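Local coordinates for protein SusD homolog (Bacteroides thetaiotaomicron VPI-5482, PDB 3IHV) that probably binds glycans at the cell surface as a SusD-family outer-membrane lipoprotein, handing them to a partner transporter for import, at residues D34-L44 against V277-G285; E258-S267 against N389-V400. All coordinates share one frame; numbering follows the deposited sequence.

Contact 1. Residues D34-L44 against V277-G285; sequences DAMYGYYLSIL and VGRIGKWNG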
loop_
_atom_site.group_PDB
_atom_site.type_symbol
_atom_site.label_atom_id
_atom_site.label_comp_id
_atom_site.label_asym_id
_atom_site.label_seq_id
_atom_site.Cartn_x
_atom_site.Cartn_y
_atom_site.Cartn_z
ATOM N N ASP A 34 3.572 10.435 -8.989
ATOM C CA ASP A 34 2.164 10.178 -9.156
ATOM C C ASP A 34 1.968 8.715 -9.587
ATOM O O ASP A 34 1.090 8.020 -9.088
ATOM C CB ASP A 34 1.640 11.175 -10.204
ATOM C CG ASP A 34 0.129 11.427 -10.124
ATOM O OD1 ASP A 34 -0.390 11.755 -9.041
ATOM O OD2 ASP A 34 -0.527 11.352 -11.183
ATOM N N ALA A 35 2.840 8.232 -10.478
ATOM C CA ALA A 35 2.779 6.863 -10.969
ATOM C C ALA A 35 3.257 5.809 -9.976
ATOM O O ALA A 35 3.160 4.605 -10.228
ATOM C CB ALA A 35 3.593 6.748 -12.298
HETATM N N MSE A 36 3.831 6.260 -8.869
HETATM C CA MSE A 36 4.249 5.435 -7.746
HETATM C C MSE A 36 3.244 5.699 -6.605
HETATM O O MSE A 36 2.040 5.557 -6.834
HETATM C CB MSE A 36 5.704 5.750 -7.369
HETATM C CG MSE A 36 6.680 5.463 -8.483
HETATM SE SE MSE A 36 7.040 3.569 -8.718
HETATM C CE MSE A 36 8.028 3.224 -7.056
ATOM N N TYR A 37 3.680 6.127 -5.416
ATOM C CA TYR A 37 2.744 6.195 -4.281
ATOM C C TYR A 37 1.944 7.483 -4.173
ATOM O O TYR A 37 1.098 7.599 -3.291
ATOM C CB TYR A 37 3.474 5.797 -2.969
ATOM C CG TYR A 37 4.049 4.401 -3.090
ATOM C CD1 TYR A 37 3.243 3.310 -2.917
ATOM C CD2 TYR A 37 5.380 4.192 -3.463
ATOM C CE1 TYR A 37 3.729 2.018 -3.101
ATOM C CE2 TYR A 37 5.881 2.900 -3.627
ATOM C CZ TYR A 37 5.059 1.836 -3.466
ATOM O OH TYR A 37 5.559 0.567 -3.667
ATOM N N GLY A 38 2.206 8.467 -5.041
ATOM C CA GLY A 38 1.404 9.668 -5.011
ATOM C C GLY A 38 -0.046 9.381 -5.415
ATOM O O GLY A 38 -0.960 10.093 -4.972
ATOM N N TYR A 39 -0.255 8.319 -6.212
ATOM C CA TYR A 39 -1.589 8.000 -6.751
ATOM C C TYR A 39 -1.764 6.596 -7.273
ATOM O O TYR A 39 -2.635 5.867 -6.796
ATOM C CB TYR A 39 -1.927 9.049 -7.825
ATOM C CG TYR A 39 -3.244 8.920 -8.547
ATOM C CD1 TYR A 39 -4.381 8.468 -7.908
ATOM C CD2 TYR A 39 -3.375 9.425 -9.821
ATOM C CE1 TYR A 39 -5.609 8.392 -8.586
ATOM C CE2 TYR A 39 -4.601 9.358 -10.505
ATOM C CZ TYR A 39 -5.691 8.809 -9.880
ATOM O OH TYR A 39 -6.876 8.763 -10.553
ATOM N N TYR A 40 -0.955 6.140 -8.232
ATOM C CA TYR A 40 -1.287 4.848 -8.829
ATOM C C TYR A 40 -1.083 3.632 -7.927
ATOM O O TYR A 40 -1.974 2.790 -7.781
ATOM C CB TYR A 40 -0.583 4.616 -10.181
ATOM C CG TYR A 40 -0.757 5.683 -11.255
ATOM C CD1 TYR A 40 -1.718 6.665 -11.186
ATOM C CD2 TYR A 40 -0.000 5.613 -12.411
ATOM C CE1 TYR A 40 -1.846 7.613 -12.213
ATOM C CE2 TYR A 40 -0.086 6.543 -13.387
ATOM C CZ TYR A 40 -1.016 7.548 -13.302
ATOM O OH TYR A 40 -1.114 8.482 -14.293
ATOM N N LEU A 41 0.098 3.497 -7.349
ATOM C CA LEU A 41 0.383 2.353 -6.490
ATOM C C LEU A 41 -0.247 2.451 -5.102
ATOM O O LEU A 41 -0.305 1.436 -4.398
ATOM C CB LEU A 41 1.891 2.148 -6.320
ATOM C CG LEU A 41 2.653 1.677 -7.557
ATOM C CD1 LEU A 41 4.173 1.577 -7.202
ATOM C CD2 LEU A 41 2.141 0.341 -8.133
ATOM N N SER A 42 -0.599 3.672 -4.684
ATOM C CA SER A 42 -1.254 3.862 -3.395
ATOM C C SER A 42 -2.753 3.665 -3.531
ATOM O O SER A 42 -3.371 2.860 -2.789
ATOM C CB SER A 42 -0.962 5.235 -2.855
ATOM O OG SER A 42 -1.230 6.239 -3.849
ATOM N N ILE A 43 -3.336 4.328 -4.520
ATOM C CA ILE A 43 -4.795 4.371 -4.605
ATOM C C ILE A 43 -5.419 3.692 -5.812
ATOM O O ILE A 43 -6.184 2.757 -5.659
ATOM C CB ILE A 43 -5.270 5.869 -4.595
ATOM C CG1 ILE A 43 -4.848 6.580 -3.304
ATOM C CG2 ILE A 43 -6.801 5.985 -4.840
ATOM C CD1 ILE A 43 -5.005 8.117 -3.374
ATOM N N LEU A 44 -5.024 4.124 -6.995
ATOM C CA LEU A 44 -5.760 3.793 -8.212
ATOM C C LEU A 44 -5.756 2.335 -8.594
ATOM O O LEU A 44 -6.778 1.833 -9.038
ATOM C CB LEU A 44 -5.270 4.636 -9.415
ATOM C CG LEU A 44 -6.085 4.620 -10.703
ATOM C CD1 LEU A 44 -7.535 5.162 -10.493
ATOM C CD2 LEU A 44 -5.323 5.406 -11.808
ATOM N N VAL A 277 4.457 16.158 -3.567
ATOM C CA VAL A 277 3.122 16.145 -2.955
ATOM C C VAL A 277 2.381 14.980 -3.611
ATOM O O VAL A 277 2.733 14.558 -4.729
ATOM C CB VAL A 277 2.395 17.462 -3.159
ATOM C CG1 VAL A 277 3.122 18.567 -2.395
ATOM C CG2 VAL A 277 2.237 17.830 -4.656
ATOM N N GLY A 278 1.371 14.464 -2.929
ATOM C CA GLY A 278 0.597 13.382 -3.457
ATOM C C GLY A 278 -0.884 13.672 -3.409
ATOM O O GLY A 278 -1.322 14.778 -3.098
ATOM N N ARG A 279 -1.658 12.644 -3.707
ATOM C CA ARG A 279 -3.113 12.751 -3.736
ATOM C C ARG A 279 -3.790 12.116 -2.524
ATOM O O ARG A 279 -5.000 11.923 -2.514
ATOM C CB ARG A 279 -3.623 12.106 -5.020
ATOM C CG ARG A 279 -3.071 12.759 -6.293
ATOM C CD ARG A 279 -3.760 12.201 -7.483
ATOM N NE ARG A 279 -3.095 12.521 -8.747
ATOM C CZ ARG A 279 -3.508 13.423 -9.628
ATOM N NH1 ARG A 279 -4.603 14.134 -9.417
ATOM N NH2 ARG A 279 -2.817 13.610 -10.753
ATOM N N ILE A 280 -3.014 11.807 -1.491
ATOM C CA ILE A 280 -3.540 11.100 -0.316
ATOM C C ILE A 280 -4.406 12.073 0.480
ATOM O O ILE A 280 -4.034 13.246 0.686
ATOM C CB ILE A 280 -2.432 10.490 0.564
ATOM C CG1 ILE A 280 -1.325 9.759 -0.254
ATOM C CG2 ILE A 280 -3.059 9.598 1.636
ATOM C CD1 ILE A 280 -1.781 8.680 -1.258
ATOM N N GLY A 281 -5.593 11.633 0.876
ATOM C CA GLY A 281 -6.577 12.523 1.502
ATOM C C GLY A 281 -7.326 13.402 0.491
ATOM O O GLY A 281 -8.215 14.170 0.861
ATOM N N LYS A 282 -6.981 13.289 -0.797
ATOM C CA LYS A 282 -7.637 14.062 -1.837
ATOM C C LYS A 282 -8.496 13.115 -2.654
ATOM O O LYS A 282 -9.707 13.060 -2.471
ATOM C CB LYS A 282 -6.586 14.801 -2.699
ATOM C CG LYS A 282 -5.596 15.655 -1.857
ATOM C CD LYS A 282 -6.275 16.678 -0.983
ATOM C CE LYS A 282 -6.812 17.852 -1.759
ATOM N NZ LYS A 282 -7.354 19.105 -1.019
ATOM N N TRP A 283 -7.864 12.300 -3.493
ATOM C CA TRP A 283 -8.590 11.372 -4.328
ATOM C C TRP A 283 -9.246 10.263 -3.488
ATOM O O TRP A 283 -10.314 9.740 -3.832
ATOM C CB TRP A 283 -7.625 10.758 -5.346
ATOM C CG TRP A 283 -8.239 10.419 -6.665
ATOM C CD1 TRP A 283 -8.275 11.224 -7.761
ATOM C CD2 TRP A 283 -8.850 9.175 -7.061
ATOM N NE1 TRP A 283 -8.872 10.575 -8.809
ATOM C CE2 TRP A 283 -9.222 9.309 -8.412
ATOM C CE3 TRP A 283 -9.112 7.976 -6.410
ATOM C CZ2 TRP A 283 -9.866 8.289 -9.112
ATOM C CZ3 TRP A 283 -9.732 6.975 -7.108
ATOM C CH2 TRP A 283 -10.090 7.135 -8.453
ATOM N N ASN A 284 -8.618 9.926 -2.366
ATOM C CA ASN A 284 -9.174 8.921 -1.461
ATOM C C ASN A 284 -9.546 9.550 -0.123
ATOM O O ASN A 284 -9.550 8.892 0.914
ATOM C CB ASN A 284 -8.206 7.768 -1.267
ATOM C CG ASN A 284 -6.967 8.169 -0.493
ATOM O OD1 ASN A 284 -6.649 9.384 -0.386
ATOM N ND2 ASN A 284 -6.258 7.190 0.031
ATOM N N GLY A 285 -9.843 10.835 -0.145
ATOM C CA GLY A 285 -10.202 11.530 1.069
ATOM C C GLY A 285 -11.674 11.433 1.422
ATOM O O GLY A 285 -12.431 10.639 0.846
#
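Asp-34 and Arg-279 meet in a side-on salt bridge, the guanidinium offering NE and NH2 to one carboxylate oxygen each. NE reaches OD1 of Asp-34 at 2.8 Å on its syn lone pair, while NH2 meets OD2 at 3.2 Å, a longer bond that leaves the carboxylate plane; the two planes are turned 47° apart. Arg-279 runs extended from CG to NE, which carries its CD over one face of the Tyr-39 ring, a CH-pi contact 3.8 Å from the ring centroid. The Tyr-39 side chain leaves the backbone with CG opposite N (chi1 179°), which directs the ring toward the loop, and its CE1 and OH edge turns to the indole face of Trp-283 in an edge-to-face pair with centroids of the tyrosine ring and the five-membered ring 4.6 Å apart. Replacing Arg-279 with alanine would probably leave the Asp-34 carboxylate without its charged mate and open a gap over the Tyr-39 ring. Beyond the tryptophan's pyrrole half, Ile-43 CG2 packs at 3.4 Å from Trp-283 CE3 and Leu-44 CD1 reaches CH2. Ile-43 CD1 also touches the Asn-284 amide and the Ile-280 methyl CD1. Backbone fixes the approach: Arg-279 N donates to Gly-38 O at 2.9 Å, where Gly-38 and Gly-278 bring their CA atoms within 4.1 Å. In the second shell, Asn-284 OD1 accepts from Gly-281 N and holds the loop's turn, and Ser-42 OG donates to Tyr-37 O from above the carbonyl plane. The Tyr-37 hydroxyl is hydrogen-bonded to Glu-130 OE2 of helix 107-135. This is buried packing of an irregular loop, which includes a type I beta turn from Lys-282 to Gly-285, against two short N-terminal helical turns in the largely helical SusD-like fold.

Contact 2. Residues E258-S267 against N389-V400; sequences ESLIEISFYS and NVNWYFLRYADV. With NA (sodium ion), chain F; EDO (1,2-ethanediol), chain M; EDO (1,2-ethanediol), chain N; EDO (1,2-ethanediol), chain L.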
loop_
_atom_site.group_PDB
_atom_site.type_symbol
_atom_site.label_atom_id
_atom_site.label_comp_id
_atom_site.label_asym_id
_atom_site.label_seq_id
_atom_site.Cartn_x
_atom_site.Cartn_y
_atom_site.Cartn_z
ATOM N N GLU A 258 5.408 1.811 14.999
ATOM C CA GLU A 258 4.571 1.000 14.109
ATOM C C GLU A 258 4.823 1.230 12.632
ATOM O O GLU A 258 4.715 0.325 11.820
ATOM C CB GLU A 258 3.088 1.257 14.439
ATOM C CG GLU A 258 2.145 0.355 13.658
ATOM C CD GLU A 258 0.715 0.324 14.148
ATOM O OE1 GLU A 258 0.374 0.958 15.187
ATOM O OE2 GLU A 258 -0.053 -0.375 13.444
ATOM N N SER A 259 5.094 2.466 12.254
ATOM C CA SER A 259 5.321 2.788 10.869
ATOM C C SER A 259 6.669 2.240 10.394
ATOM O O SER A 259 7.718 2.720 10.794
ATOM C CB SER A 259 5.325 4.306 10.690
ATOM O OG SER A 259 5.414 4.572 9.307
ATOM N N LEU A 260 6.632 1.271 9.504
ATOM C CA LEU A 260 7.853 0.659 8.976
ATOM C C LEU A 260 8.257 1.281 7.613
ATOM O O LEU A 260 9.363 1.808 7.485
ATOM C CB LEU A 260 7.640 -0.846 8.892
ATOM C CG LEU A 260 7.374 -1.533 10.246
ATOM C CD1 LEU A 260 7.149 -3.036 9.990
ATOM C CD2 LEU A 260 8.481 -1.320 11.292
ATOM N N ILE A 261 7.334 1.292 6.647
ATOM C CA ILE A 261 7.555 1.864 5.337
ATOM C C ILE A 261 6.444 2.886 5.114
ATOM O O ILE A 261 5.292 2.528 4.958
ATOM C CB ILE A 261 7.571 0.811 4.200
ATOM C CG1 ILE A 261 8.630 -0.254 4.500
ATOM C CG2 ILE A 261 7.830 1.535 2.835
ATOM C CD1 ILE A 261 8.640 -1.451 3.499
ATOM N N GLU A 262 6.808 4.163 5.143
ATOM C CA GLU A 262 5.849 5.212 4.985
ATOM C C GLU A 262 6.480 6.214 4.028
ATOM O O GLU A 262 7.652 6.569 4.188
ATOM C CB GLU A 262 5.522 5.817 6.370
ATOM C CG GLU A 262 4.474 6.940 6.350
ATOM C CD GLU A 262 4.183 7.511 7.718
ATOM O OE1 GLU A 262 4.870 7.128 8.708
ATOM O OE2 GLU A 262 3.226 8.302 7.799
ATOM N N ILE A 263 5.701 6.640 3.028
ATOM C CA ILE A 263 6.153 7.593 2.031
ATOM C C ILE A 263 5.805 8.984 2.512
ATOM O O ILE A 263 4.637 9.278 2.795
ATOM C CB ILE A 263 5.448 7.377 0.670
ATOM C CG1 ILE A 263 5.426 5.902 0.299
ATOM C CG2 ILE A 263 6.098 8.250 -0.430
ATOM C CD1 ILE A 263 6.775 5.210 0.426
ATOM N N SER A 264 6.796 9.842 2.626
ATOM C CA SER A 264 6.572 11.213 3.054
ATOM C C SER A 264 6.356 12.143 1.872
ATOM O O SER A 264 7.171 12.206 0.940
ATOM C CB SER A 264 7.744 11.736 3.890
ATOM O OG SER A 264 7.612 13.123 4.138
ATOM N N PHE A 265 5.244 12.860 1.923
ATOM C CA PHE A 265 4.959 13.912 0.962
ATOM C C PHE A 265 4.982 15.238 1.697
ATOM O O PHE A 265 4.362 15.376 2.747
ATOM C CB PHE A 265 3.585 13.725 0.344
ATOM C CG PHE A 265 3.475 12.503 -0.503
ATOM C CD1 PHE A 265 3.893 12.514 -1.808
ATOM C CD2 PHE A 265 2.949 11.343 0.008
ATOM C CE1 PHE A 265 3.799 11.385 -2.599
ATOM C CE2 PHE A 265 2.855 10.193 -0.756
ATOM C CZ PHE A 265 3.278 10.209 -2.091
ATOM N N TYR A 266 5.739 16.195 1.188
ATOM C CA TYR A 266 5.725 17.498 1.770
ATOM C C TYR A 266 6.315 18.535 0.856
ATOM O O TYR A 266 7.445 18.389 0.381
ATOM C CB TYR A 266 6.447 17.606 3.151
ATOM C CG TYR A 266 6.425 19.046 3.606
ATOM C CD1 TYR A 266 5.259 19.617 4.102
ATOM C CD2 TYR A 266 7.542 19.867 3.459
ATOM C CE1 TYR A 266 5.209 20.952 4.452
ATOM C CE2 TYR A 266 7.491 21.203 3.810
ATOM C CZ TYR A 266 6.328 21.734 4.311
ATOM O OH TYR A 266 6.280 23.078 4.654
ATOM N N SER A 267 5.549 19.604 0.652
ATOM C CA SER A 267 6.048 20.785 -0.023
ATOM C C SER A 267 5.267 21.974 0.536
ATOM O O SER A 267 4.088 21.847 0.835
ATOM C CB SER A 267 5.883 20.699 -1.540
ATOM O OG SER A 267 6.445 21.848 -2.124
ATOM N N ASN A 389 -0.010 17.266 1.483
ATOM C CA ASN A 389 1.173 16.796 2.200
ATOM C C ASN A 389 0.860 15.563 3.063
ATOM O O ASN A 389 1.645 15.212 3.935
ATOM C CB ASN A 389 1.713 17.935 3.060
ATOM C CG ASN A 389 2.228 19.043 2.227
ATOM O OD1 ASN A 389 2.820 18.796 1.171
ATOM N ND2 ASN A 389 2.008 20.272 2.669
ATOM N N VAL A 390 -0.243 14.867 2.827
ATOM C CA VAL A 390 -0.582 13.669 3.581
ATOM C C VAL A 390 0.314 12.485 3.169
ATOM O O VAL A 390 0.550 12.244 1.983
ATOM C CB VAL A 390 -2.077 13.282 3.440
ATOM C CG1 VAL A 390 -2.397 11.963 4.178
ATOM C CG2 VAL A 390 -2.978 14.436 3.937
ATOM N N ASN A 391 0.810 11.746 4.157
ATOM C CA ASN A 391 1.717 10.634 3.886
ATOM C C ASN A 391 1.016 9.323 3.572
ATOM O O ASN A 391 -0.206 9.254 3.650
ATOM C CB ASN A 391 2.707 10.478 5.037
ATOM C CG ASN A 391 3.588 11.673 5.190
ATOM O OD1 ASN A 391 3.678 12.524 4.294
ATOM N ND2 ASN A 391 4.245 11.792 6.364
ATOM N N TRP A 392 1.804 8.327 3.181
ATOM C CA TRP A 392 1.274 7.016 2.778
ATOM C C TRP A 392 1.928 5.830 3.472
ATOM O O TRP A 392 3.120 5.546 3.269
ATOM C CB TRP A 392 1.368 6.809 1.251
ATOM C CG TRP A 392 0.665 5.560 0.854
ATOM C CD1 TRP A 392 1.219 4.402 0.399
ATOM C CD2 TRP A 392 -0.742 5.353 0.871
ATOM N NE1 TRP A 392 0.240 3.463 0.174
ATOM C CE2 TRP A 392 -0.978 4.010 0.454
ATOM C CE3 TRP A 392 -1.821 6.135 1.282
ATOM C CZ2 TRP A 392 -2.252 3.467 0.369
ATOM C CZ3 TRP A 392 -3.091 5.612 1.187
ATOM C CH2 TRP A 392 -3.302 4.281 0.735
ATOM N N TYR A 393 1.156 5.125 4.283
ATOM C CA TYR A 393 1.660 3.915 4.912
ATOM C C TYR A 393 1.663 2.752 3.907
ATOM O O TYR A 393 0.597 2.266 3.480
ATOM C CB TYR A 393 0.818 3.434 6.085
ATOM C CG TYR A 393 0.840 4.296 7.333
ATOM C CD1 TYR A 393 2.019 4.452 8.080
ATOM C CD2 TYR A 393 -0.321 4.878 7.796
ATOM C CE1 TYR A 393 2.037 5.195 9.243
ATOM C CE2 TYR A 393 -0.328 5.645 8.970
ATOM C CZ TYR A 393 0.857 5.785 9.690
ATOM O OH TYR A 393 0.847 6.525 10.840
ATOM N N PHE A 394 2.851 2.308 3.517
ATOM C CA PHE A 394 2.963 1.109 2.704
ATOM C C PHE A 394 3.016 -0.162 3.588
ATOM O O PHE A 394 2.515 -1.247 3.202
ATOM C CB PHE A 394 4.198 1.213 1.791
ATOM C CG PHE A 394 4.424 -0.005 0.911
ATOM C CD1 PHE A 394 3.596 -0.263 -0.167
ATOM C CD2 PHE A 394 5.520 -0.821 1.120
ATOM C CE1 PHE A 394 3.816 -1.371 -0.987
ATOM C CE2 PHE A 394 5.759 -1.925 0.312
ATOM C CZ PHE A 394 4.911 -2.197 -0.758
ATOM N N LEU A 395 3.683 -0.071 4.747
ATOM C CA LEU A 395 3.817 -1.204 5.656
ATOM C C LEU A 395 3.869 -0.750 7.116
ATOM O O LEU A 395 4.749 0.061 7.504
ATOM C CB LEU A 395 5.102 -2.014 5.367
ATOM C CG LEU A 395 5.196 -3.362 6.114
ATOM C CD1 LEU A 395 4.055 -4.282 5.691
ATOM C CD2 LEU A 395 6.580 -4.005 5.903
ATOM N N ARG A 396 2.914 -1.233 7.909
ATOM C CA ARG A 396 2.818 -0.975 9.335
ATOM C C ARG A 396 3.089 -2.276 10.098
ATOM O O ARG A 396 2.812 -3.356 9.608
ATOM C CB ARG A 396 1.398 -0.511 9.723
ATOM C CG ARG A 396 1.016 0.788 9.095
ATOM C CD ARG A 396 -0.180 1.445 9.737
ATOM N NE ARG A 396 -1.472 0.894 9.370
ATOM C CZ ARG A 396 -2.235 0.092 10.133
ATOM N NH1 ARG A 396 -1.840 -0.348 11.336
ATOM N NH2 ARG A 396 -3.437 -0.239 9.696
ATOM N N TYR A 397 3.555 -2.186 11.324
ATOM C CA TYR A 397 3.785 -3.406 12.103
ATOM C C TYR A 397 2.538 -4.255 12.281
ATOM O O TYR A 397 2.649 -5.483 12.369
ATOM C CB TYR A 397 4.343 -3.000 13.447
ATOM C CG TYR A 397 4.809 -4.074 14.373
ATOM C CD1 TYR A 397 5.984 -4.761 14.137
ATOM C CD2 TYR A 397 4.126 -4.343 15.544
ATOM C CE1 TYR A 397 6.450 -5.710 15.019
ATOM C CE2 TYR A 397 4.586 -5.283 16.432
ATOM C CZ TYR A 397 5.769 -5.963 16.166
ATOM O OH TYR A 397 6.231 -6.876 17.065
ATOM N N ALA A 398 1.338 -3.651 12.333
ATOM C CA ALA A 398 0.126 -4.478 12.474
ATOM C C ALA A 398 -0.024 -5.480 11.307
ATOM O O ALA A 398 -0.489 -6.585 11.482
ATOM C CB ALA A 398 -1.141 -3.600 12.576
ATOM N N ASP A 399 0.324 -5.031 10.113
ATOM C CA ASP A 399 0.283 -5.860 8.880
ATOM C C ASP A 399 1.225 -7.037 9.092
ATOM O O ASP A 399 0.873 -8.225 8.859
ATOM C CB ASP A 399 0.710 -4.951 7.720
ATOM C CG ASP A 399 0.488 -5.543 6.327
ATOM O OD1 ASP A 399 0.309 -6.764 6.174
ATOM O OD2 ASP A 399 0.533 -4.739 5.359
ATOM N N VAL A 400 2.420 -6.750 9.619
ATOM C CA VAL A 400 3.383 -7.804 9.863
ATOM C C VAL A 400 2.887 -8.781 10.939
ATOM O O VAL A 400 3.028 -9.989 10.762
ATOM C CB VAL A 400 4.789 -7.280 10.222
ATOM C CG1 VAL A 400 5.754 -8.468 10.431
ATOM C CG2 VAL A 400 5.330 -6.311 9.117
HETATM NA NA NA F . 3.738 14.929 4.849
HETATM C C1 EDO M . 9.547 9.688 0.629
HETATM O O1 EDO M . 9.392 9.265 1.973
HETATM C C2 EDO M . 10.332 8.676 -0.184
HETATM O O2 EDO M . 9.931 7.309 -0.019
HETATM C C1 EDO N . 10.707 4.053 2.348
HETATM O O1 EDO N . 11.247 4.186 3.680
HETATM C C2 EDO N . 9.484 4.966 2.164
HETATM O O2 EDO N . 9.705 6.339 2.518
HETATM C C1 EDO L . -2.678 18.888 4.157
HETATM O O1 EDO L . -1.779 18.033 3.459
HETATM C C2 EDO L . -3.555 19.636 3.177
HETATM O O2 EDO L . -2.913 19.691 1.903
HETATM O O HOH W 1 3.956 10.483 9.024
HETATM O O HOH W 2 5.791 14.231 5.856
HETATM O O HOH W 3 1.658 14.342 6.657
HETATM O O HOH W 4 3.676 16.935 6.025
#
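A sodium site sits near one end of this two-stranded antiparallel ribbon, with ligands from both segments: Phe-265 O at 2.2 Å from the ion, Asn-389 O, and Asn-391 OD1 at 2.5 Å, completed by three waters. Asn-391 OD1 does double duty, since it also accepts from Phe-265 N at 2.9 Å, the donor lying above the amide carbonyl plane. Its ND2 donates to two waters, one bound to the sodium and the other linked to Glu-262 OE2. At the outer end, the Asn-389 amide spans the Ser-267 backbone, OD1 taking its N-H and ND2 giving to its O, while Tyr-266 CD1 lies 3.6 Å from Asn-389 CG. In the other direction from the ion, Ile-263 and Trp-392 form a hydrogen-bonded pair, with N to O bonds running both ways. Two successive classic beta bulges follow: Leu-260 N and Ile-261 N both donate to Leu-395 O, and Phe-394 N and Leu-395 N both donate to Ile-261 O, so each carbonyl is gripped twice as the ribbon turns a corner. Among the side chains, Ile-261 CG2 packs 3.7 Å from Phe-394 CD2, the two lying side by side against helices 107-135 and 195-210. On the other face, Glu-262 runs out fully extended alongside Tyr-393, its carboxylate 32° from the ring plane; OE1 accepts from Ser-259 OG at 2.7 Å, and that hydroxyl sits at the Tyr-393 ring edge. Arg-396 CD rests over a face of the same ring. Bent at chi3 (-78°), Arg-396 brings NH1 to Glu-258 OE2 at 2.8 Å, the acceptor in the guanidinium plane but the donor 35° out of the carboxylate plane. Both charges have further partners, Glu-258 with Arg-429 and Arg-396 with Glu-462 and Glu-466. Leu-260 CD1 finally meets Val-400 CG2 on helix 397-412.

In the fold
Contact 1 and contact 2 lie side by side near the middle of the chain, their centres about 13 Å apart, and their segments alternate along the sequence. The loop 277-285 follows strand 259-263, and where it passes the sodium end of the ribbon Gly-278 N comes within 3.4 Å of Phe-265 CD1. Ile-280 O likewise packs on Val-390 CB at 3.4 Å, and the Ile-280 side chain lies about 9 Å from the ion. On the helical side, Ser-42 O approaches Trp-392 CZ2 at 3.4 Å, and the Tyr-37 and Phe-394 rings meet. Trp-392 also touches Ile-280 and Asn-284, so it packs against both segments of contact 1, linking the N-terminal turns to the ribbon.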